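Local coordinates for protein 3-carboxy-cis,cis-muconate cycloisomerase (Acinetobacter calcoaceticus, PDB 1Q5N) that belongs to the fumarase and adenylosuccinate lyase superfamily, whose mostly helical subunits assemble into tetramers around a core of long helices, at residues S175-D180 with G249-M254; M254-S259 with S294-A299; M377-H382 with K417-P422. All blocks are in the same frame, centred on the assembly; numbering follows the deposited sequence.

In the fold
Interactions 1 and 2 are neighbours in the central helical bundle of the subunit, their centres about 12 Å apart. Both use helix 235-261 and share Met-254. They also touch directly, since Val-251 O lies 3.4 Å from Val-295 CG1, and both border the second subunit. The chain that joins the two segments of interaction 2 includes residues 274-286, which are not modelled; they probably overlap the signature loop that in relatives contributes to the active site. Interaction 3 belongs to the C-terminal region, far out along the elongated molecule: its centre is about 42 Å from that of interaction 1 and about 45 Å from that of interaction 2, with no contact to either.

Interaction 1: residues S175-D180 with G249-M254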
# COMPACT_ATOMS: atom_id res chain seq x y z
N SER A 175 22.34 7.69 15.88
CA SER A 175 22.24 8.84 15.00
C SER A 175 20.86 8.86 14.26
O SER A 175 20.32 9.94 13.98
CB SER A 175 23.43 8.80 14.02
OG SER A 175 23.47 9.93 13.18
N ALA A 176 20.30 7.69 13.96
CA ALA A 176 19.02 7.64 13.27
C ALA A 176 17.95 8.16 14.28
O ALA A 176 17.04 8.92 13.92
CB ALA A 176 18.69 6.22 12.82
N PHE A 177 18.06 7.75 15.54
CA PHE A 177 17.11 8.24 16.52
C PHE A 177 17.23 9.78 16.69
O PHE A 177 16.21 10.48 16.85
CB PHE A 177 17.30 7.55 17.86
CG PHE A 177 16.79 6.17 17.90
CD1 PHE A 177 15.47 5.89 17.49
CD2 PHE A 177 17.56 5.14 18.42
CE1 PHE A 177 14.89 4.60 17.63
CE2 PHE A 177 17.00 3.83 18.56
CZ PHE A 177 15.65 3.57 18.17
N LYS A 178 18.46 10.30 16.63
CA LYS A 178 18.63 11.72 16.78
C LYS A 178 17.95 12.45 15.62
O LYS A 178 17.30 13.46 15.83
CB LYS A 178 20.13 12.06 16.93
CG LYS A 178 20.71 12.99 15.94
CD LYS A 178 20.59 14.45 16.32
CE LYS A 178 21.13 15.25 15.12
NZ LYS A 178 20.91 16.73 15.25
N ARG A 179 18.05 11.93 14.39
CA ARG A 179 17.36 12.61 13.28
C ARG A 179 15.81 12.55 13.48
O ARG A 179 15.07 13.45 13.04
CB ARG A 179 17.77 12.00 11.93
CG ARG A 179 19.18 12.30 11.55
CD ARG A 179 19.45 11.85 10.11
NE ARG A 179 19.40 10.38 9.93
CZ ARG A 179 20.36 9.52 10.32
NH1 ARG A 179 21.45 9.95 10.93
NH2 ARG A 179 20.25 8.23 10.06
N ASP A 180 15.32 11.51 14.16
CA ASP A 180 13.91 11.42 14.45
C ASP A 180 13.49 12.50 15.46
O ASP A 180 12.40 13.08 15.36
CB ASP A 180 13.54 10.06 15.02
CG ASP A 180 13.63 8.95 13.98
OD1 ASP A 180 13.43 9.25 12.77
OD2 ASP A 180 13.88 7.79 14.38
N GLY A 249 10.09 2.43 10.75
CA GLY A 249 11.06 1.81 9.85
C GLY A 249 12.46 1.69 10.52
O GLY A 249 13.14 0.69 10.31
N ASN A 250 12.89 2.69 11.31
CA ASN A 250 14.21 2.60 11.97
C ASN A 250 14.27 1.41 12.95
O ASN A 250 15.28 0.70 12.99
CB ASN A 250 14.57 3.87 12.79
CG ASN A 250 14.85 5.09 11.92
OD1 ASN A 250 15.55 5.00 10.90
ND2 ASN A 250 14.32 6.24 12.33
N VAL A 251 13.23 1.19 13.76
CA VAL A 251 13.35 0.09 14.72
C VAL A 251 13.09 -1.26 14.04
O VAL A 251 13.53 -2.32 14.52
CB VAL A 251 12.45 0.31 16.00
CG1 VAL A 251 12.89 1.62 16.70
CG2 VAL A 251 10.96 0.37 15.65
N GLY A 252 12.38 -1.19 12.90
CA GLY A 252 12.13 -2.40 12.10
C GLY A 252 13.51 -2.88 11.63
O GLY A 252 13.83 -4.05 11.70
N LYS A 253 14.34 -1.95 11.15
CA LYS A 253 15.67 -2.32 10.67
C LYS A 253 16.52 -2.93 11.81
O LYS A 253 17.25 -3.90 11.60
CB LYS A 253 16.37 -1.08 10.05
CG LYS A 253 17.78 -1.38 9.46
CD LYS A 253 18.91 -1.27 10.51
CE LYS A 253 20.29 -1.39 9.85
NZ LYS A 253 20.52 -2.70 9.15
N MET A 254 16.39 -2.35 13.02
CA MET A 254 17.12 -2.85 14.19
C MET A 254 16.63 -4.27 14.56
O MET A 254 17.44 -5.15 14.83
CB MET A 254 16.92 -1.88 15.34
CG MET A 254 17.50 -0.48 15.03
SD MET A 254 16.96 0.66 16.29
CE MET A 254 17.76 -0.04 17.79
O HOH W 1 15.97 8.36 11.41
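Ala-176 and Asn-250, with CA atoms 7.1 Å apart, mark the closest backbone approach of helices 175-180 and 249-254, which run nearly antiparallel at 167° with their axes 10.8 Å apart. That spacing is filled by side chains of two kinds. On the polar side Asp-180 and Asn-250 meet tip to tip, the carboxylate plane turned 39° from the amide plane. Asn-250 ND2 gives a short but weak, strongly bent hydrogen bond to Asp-180 OD2 (2.6 Å). The same amide nitrogen also donates to a water at 2.8 Å, and the water in turn donates hydrogen bonds to Ala-176 O and Asp-180 OD1. Ala-176 CB packs 3.9 Å from Asn-250 OD1. On the apolar side Phe-177 sends the end of its ring across: CZ meets Val-251 CG1 at the ring edge. Met-254 and Phe-177 reach toward each other tip to tip in a Met-aromatic contact, SD oblique to the ring and 4.6 Å from its centroid; a bend at chi3 (63°) brings Met-254 CE to 4.0 Å from Phe-177 CE2. Helix 110-146 packs on Phe-177 and helix 323-351 on Val-251 and Met-254, which places this pair inside the long-helix bundle. Asp-180 OD1 has its strongest partner in Arg-183, a salt bridge. The buried carboxylate is therefore held by cation, water and amide together, which would probably stabilise its negative charge, and the water gives a second link between amide and carboxylate beside the weak direct bond.

Interaction 2: residues M254-S259 with S294-A299; sequences MARDWS and SVLAAA
Ala-255 CB points toward Val-295 and Leu-296, and this methyl group is the focus of the packing. Val-295 has CG1 anti to its backbone N (chi1 176°), which sets that branch 3.6 Å from Ala-255 CB. From the next position Leu-296 brings CG to 3.9 Å of the same methyl, and its two ends diverge: CD2 lies 4.1 Å from the backbone N of Arg-256, while CD1 reaches Ser-259 OG at 4.3 Å. The forked end thus touches both Arg-256 and Ser-259, beside the alanine methyl. With so small a residue at the crossing, the helix axes come within 9.4 Å of each other at a signed crossing angle of -142°. Helices 235-261 and 290-311, on which the segments lie, belong to the bundle of long helices that forms the core of the subunit in this superfamily, and helix 323-351 adds Thr-345 against Val-295. No hydrogen bond joins the segments; the closest touches are between apolar side chains, and Leu-296 also lies against polar atoms of Arg-256 and Ser-259. Arg-256 contributes its backbone N and, more loosely, NH2, 4.3 Å from Leu-296 CD2, which lies oblique to the guanidinium plane; its charge is engaged instead through NH1 with Glu-316 of the second subunit. Leu-296 also packs on Val-314 of the second subunit and on Leu-321 of the third.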
# COMPACT_ATOMS: atom_id res chain seq x y z
N MET A 254 16.39 -2.35 13.02
CA MET A 254 17.12 -2.85 14.19
C MET A 254 16.63 -4.27 14.56
O MET A 254 17.44 -5.15 14.83
CB MET A 254 16.92 -1.88 15.34
CG MET A 254 17.50 -0.48 15.03
SD MET A 254 16.96 0.66 16.29
CE MET A 254 17.76 -0.04 17.79
N ALA A 255 15.32 -4.49 14.54
CA ALA A 255 14.75 -5.79 14.89
C ALA A 255 15.19 -6.85 13.85
O ALA A 255 15.40 -8.03 14.20
CB ALA A 255 13.18 -5.73 14.96
N ARG A 256 15.26 -6.46 12.58
CA ARG A 256 15.73 -7.43 11.58
C ARG A 256 17.16 -7.85 11.98
O ARG A 256 17.47 -9.02 12.01
CB ARG A 256 15.73 -6.82 10.16
CG ARG A 256 16.47 -7.62 9.03
CD ARG A 256 15.95 -9.05 8.81
NE ARG A 256 14.50 -9.16 8.72
CZ ARG A 256 13.75 -8.74 7.70
NH1 ARG A 256 14.32 -8.15 6.63
NH2 ARG A 256 12.44 -8.98 7.71
N ASP A 257 18.01 -6.87 12.30
CA ASP A 257 19.39 -7.15 12.68
C ASP A 257 19.58 -8.00 13.96
O ASP A 257 20.30 -9.02 13.93
CB ASP A 257 20.22 -5.85 12.81
CG ASP A 257 20.48 -5.19 11.48
OD1 ASP A 257 20.21 -5.80 10.41
OD2 ASP A 257 20.95 -4.05 11.46
N TRP A 258 18.92 -7.64 15.07
CA TRP A 258 19.18 -8.41 16.25
C TRP A 258 18.57 -9.81 16.15
O TRP A 258 19.13 -10.75 16.72
CB TRP A 258 18.77 -7.64 17.55
CG TRP A 258 17.32 -7.69 17.95
CD1 TRP A 258 16.62 -8.80 18.30
CD2 TRP A 258 16.41 -6.58 18.11
NE1 TRP A 258 15.34 -8.46 18.67
CE2 TRP A 258 15.19 -7.11 18.57
CE3 TRP A 258 16.54 -5.19 17.92
CZ2 TRP A 258 14.06 -6.31 18.86
CZ3 TRP A 258 15.40 -4.39 18.20
CH2 TRP A 258 14.19 -4.96 18.66
N SER A 259 17.48 -9.99 15.41
CA SER A 259 16.94 -11.36 15.33
C SER A 259 17.85 -12.20 14.43
O SER A 259 17.96 -13.40 14.60
CB SER A 259 15.48 -11.38 14.84
OG SER A 259 15.32 -10.85 13.55
N SER A 294 7.02 -8.70 17.14
CA SER A 294 6.08 -7.57 17.22
C SER A 294 6.58 -6.37 16.42
O SER A 294 5.82 -5.74 15.69
CB SER A 294 5.94 -7.09 18.67
OG SER A 294 5.37 -8.10 19.45
N VAL A 295 7.85 -6.02 16.60
CA VAL A 295 8.38 -4.89 15.88
C VAL A 295 8.34 -5.12 14.36
O VAL A 295 8.02 -4.21 13.63
CB VAL A 295 9.85 -4.54 16.35
CG1 VAL A 295 10.43 -3.42 15.52
CG2 VAL A 295 9.84 -4.10 17.83
N LEU A 296 8.61 -6.33 13.91
CA LEU A 296 8.63 -6.59 12.50
C LEU A 296 7.20 -6.61 11.96
O LEU A 296 6.98 -6.24 10.81
CB LEU A 296 9.43 -7.86 12.18
CG LEU A 296 10.95 -7.59 12.31
CD1 LEU A 296 11.76 -8.91 12.27
CD2 LEU A 296 11.40 -6.66 11.20
N ALA A 297 6.23 -7.01 12.78
CA ALA A 297 4.83 -6.96 12.36
C ALA A 297 4.44 -5.45 12.17
O ALA A 297 3.75 -5.08 11.24
CB ALA A 297 3.93 -7.62 13.38
N ALA A 298 4.88 -4.58 13.06
CA ALA A 298 4.56 -3.16 12.92
C ALA A 298 5.28 -2.61 11.68
O ALA A 298 4.74 -1.75 10.97
CB ALA A 298 4.99 -2.42 14.19
N ALA A 299 6.46 -3.13 11.37
CA ALA A 299 7.20 -2.63 10.20
C ALA A 299 6.60 -3.10 8.85
O ALA A 299 7.06 -2.68 7.78
CB ALA A 299 8.66 -3.03 10.29

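Interaction 3: residues M377-H382 with K417-P422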
# COMPACT_ATOMS: atom_id res chain seq x y z
N MET A 377 46.99 -4.80 1.59
CA MET A 377 47.33 -3.38 1.90
C MET A 377 48.68 -3.28 2.63
O MET A 377 49.45 -2.36 2.38
CB MET A 377 46.26 -2.73 2.79
CG MET A 377 44.91 -2.57 2.16
SD MET A 377 44.92 -1.40 0.82
CE MET A 377 44.59 -2.46 -0.57
N ALA A 378 48.94 -4.21 3.55
CA ALA A 378 50.21 -4.23 4.29
C ALA A 378 51.38 -4.50 3.36
O ALA A 378 52.48 -4.00 3.60
CB ALA A 378 50.17 -5.29 5.38
N LEU A 379 51.16 -5.30 2.31
CA LEU A 379 52.20 -5.65 1.34
C LEU A 379 52.43 -4.66 0.22
O LEU A 379 53.53 -4.59 -0.31
CB LEU A 379 51.91 -7.00 0.68
CG LEU A 379 52.43 -8.28 1.34
CD1 LEU A 379 53.92 -8.47 1.10
CD2 LEU A 379 52.18 -8.18 2.82
N ALA A 380 51.38 -3.92 -0.15
CA ALA A 380 51.42 -2.95 -1.27
C ALA A 380 52.65 -2.04 -1.29
O ALA A 380 53.29 -1.91 -2.34
CB ALA A 380 50.15 -2.10 -1.29
N PRO A 381 53.00 -1.42 -0.14
CA PRO A 381 54.16 -0.52 -0.04
C PRO A 381 55.50 -1.20 -0.40
O PRO A 381 56.30 -0.68 -1.18
CB PRO A 381 54.12 -0.07 1.43
CG PRO A 381 52.66 -0.17 1.78
CD PRO A 381 52.27 -1.47 1.14
N HIS A 382 55.76 -2.37 0.17
CA HIS A 382 57.00 -3.06 -0.10
C HIS A 382 56.94 -3.86 -1.40
O HIS A 382 57.92 -4.50 -1.77
CB HIS A 382 57.31 -4.02 1.06
CG HIS A 382 57.08 -3.44 2.42
ND1 HIS A 382 57.97 -2.59 3.03
CD2 HIS A 382 56.04 -3.58 3.29
CE1 HIS A 382 57.51 -2.23 4.22
NE2 HIS A 382 56.34 -2.82 4.39
N LYS A 417 58.22 -13.17 3.87
CA LYS A 417 59.14 -13.26 5.01
C LYS A 417 60.21 -12.19 4.88
O LYS A 417 60.78 -11.76 5.89
CB LYS A 417 59.78 -14.64 5.09
CG LYS A 417 58.81 -15.71 5.54
CD LYS A 417 59.16 -17.09 5.02
CE LYS A 417 60.38 -17.66 5.69
NZ LYS A 417 60.36 -19.14 5.54
N GLN A 418 60.46 -11.77 3.64
CA GLN A 418 61.45 -10.73 3.34
C GLN A 418 61.10 -9.40 4.03
O GLN A 418 61.99 -8.61 4.32
CB GLN A 418 61.54 -10.49 1.81
CG GLN A 418 62.85 -10.94 1.09
CD GLN A 418 64.07 -10.01 1.33
OE1 GLN A 418 64.62 -9.93 2.44
NE2 GLN A 418 64.49 -9.31 0.27
N TYR A 419 59.81 -9.15 4.30
CA TYR A 419 59.38 -7.89 4.91
C TYR A 419 58.69 -7.95 6.26
O TYR A 419 58.51 -6.91 6.89
CB TYR A 419 58.42 -7.14 3.99
CG TYR A 419 58.88 -6.96 2.56
CD1 TYR A 419 59.89 -6.06 2.23
CD2 TYR A 419 58.32 -7.73 1.54
CE1 TYR A 419 60.34 -5.92 0.92
CE2 TYR A 419 58.76 -7.61 0.22
CZ TYR A 419 59.77 -6.71 -0.08
OH TYR A 419 60.22 -6.62 -1.38
N PHE A 420 58.28 -9.13 6.72
CA PHE A 420 57.58 -9.18 8.00
C PHE A 420 57.97 -10.34 8.92
O PHE A 420 58.08 -11.47 8.45
CB PHE A 420 56.04 -9.25 7.79
CG PHE A 420 55.43 -8.09 7.01
CD1 PHE A 420 55.13 -8.21 5.67
CD2 PHE A 420 55.14 -6.88 7.64
CE1 PHE A 420 54.53 -7.16 4.97
CE2 PHE A 420 54.54 -5.82 6.94
CZ PHE A 420 54.24 -5.97 5.60
N ASN A 421 58.18 -10.07 10.23
CA ASN A 421 58.50 -11.15 11.19
C ASN A 421 57.19 -11.83 11.56
O ASN A 421 56.11 -11.31 11.28
CB ASN A 421 59.07 -10.70 12.55
CG ASN A 421 59.53 -9.27 12.58
OD1 ASN A 421 60.48 -8.87 11.88
ND2 ASN A 421 58.88 -8.47 13.45
N PRO A 422 57.27 -12.98 12.24
CA PRO A 422 56.01 -13.63 12.60
C PRO A 422 55.13 -12.70 13.43
O PRO A 422 53.92 -12.67 13.25
CB PRO A 422 56.48 -14.86 13.37
CG PRO A 422 57.71 -15.25 12.63
CD PRO A 422 58.41 -13.90 12.46
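Phe-420 and Leu-379 make the tight part of the contact between 377-382 and 417-422. The phenylalanine ring crosses Leu-379 obliquely, with Phe-420 CE1 only 3.3 Å from Leu-379 CD2, and at the ring edge, in its plane, the carbonyl oxygen Ala-378 O lies 3.3 Å from Phe-420 CZ. Ala-378 CB adds a looser touch. Ile-428 of helix 422-428 packs on both Phe-420 and Ala-378. Toward the surface the packing is of another kind. His-382 CB stands over the centre of the Tyr-419 ring, 3.5 Å from the centroid and 10° off the normal, a CH-pi contact. With CG anti to its carbonyl carbon (chi1 -50°), Tyr-419 places that atom 3.7 Å from His-382 CB. Gln-418 CB lies over the opposite face of the tyrosine ring, toward the rim. The imidazole itself is slid well away: its plane is within 20° of the tyrosine plane, but the centroids are 5.1 Å apart and the rings barely overlap. The imidazole meets Phe-420 obliquely, His-382 CD2 3.8 Å from Phe-420 CZ. His-382 is largely open to solvent here, and Tyr-419 is partly so. The helix is kinked at Pro-381 and His-382, whose N atoms make no bond to the turn before. His-382, Tyr-419 and Phe-420 thus form a surface aromatic cluster that joins the connection between helices 414-417 and 422-428 to helix 372-383 by packing, in the small helical C-terminal region of the adenylosuccinate lyase type.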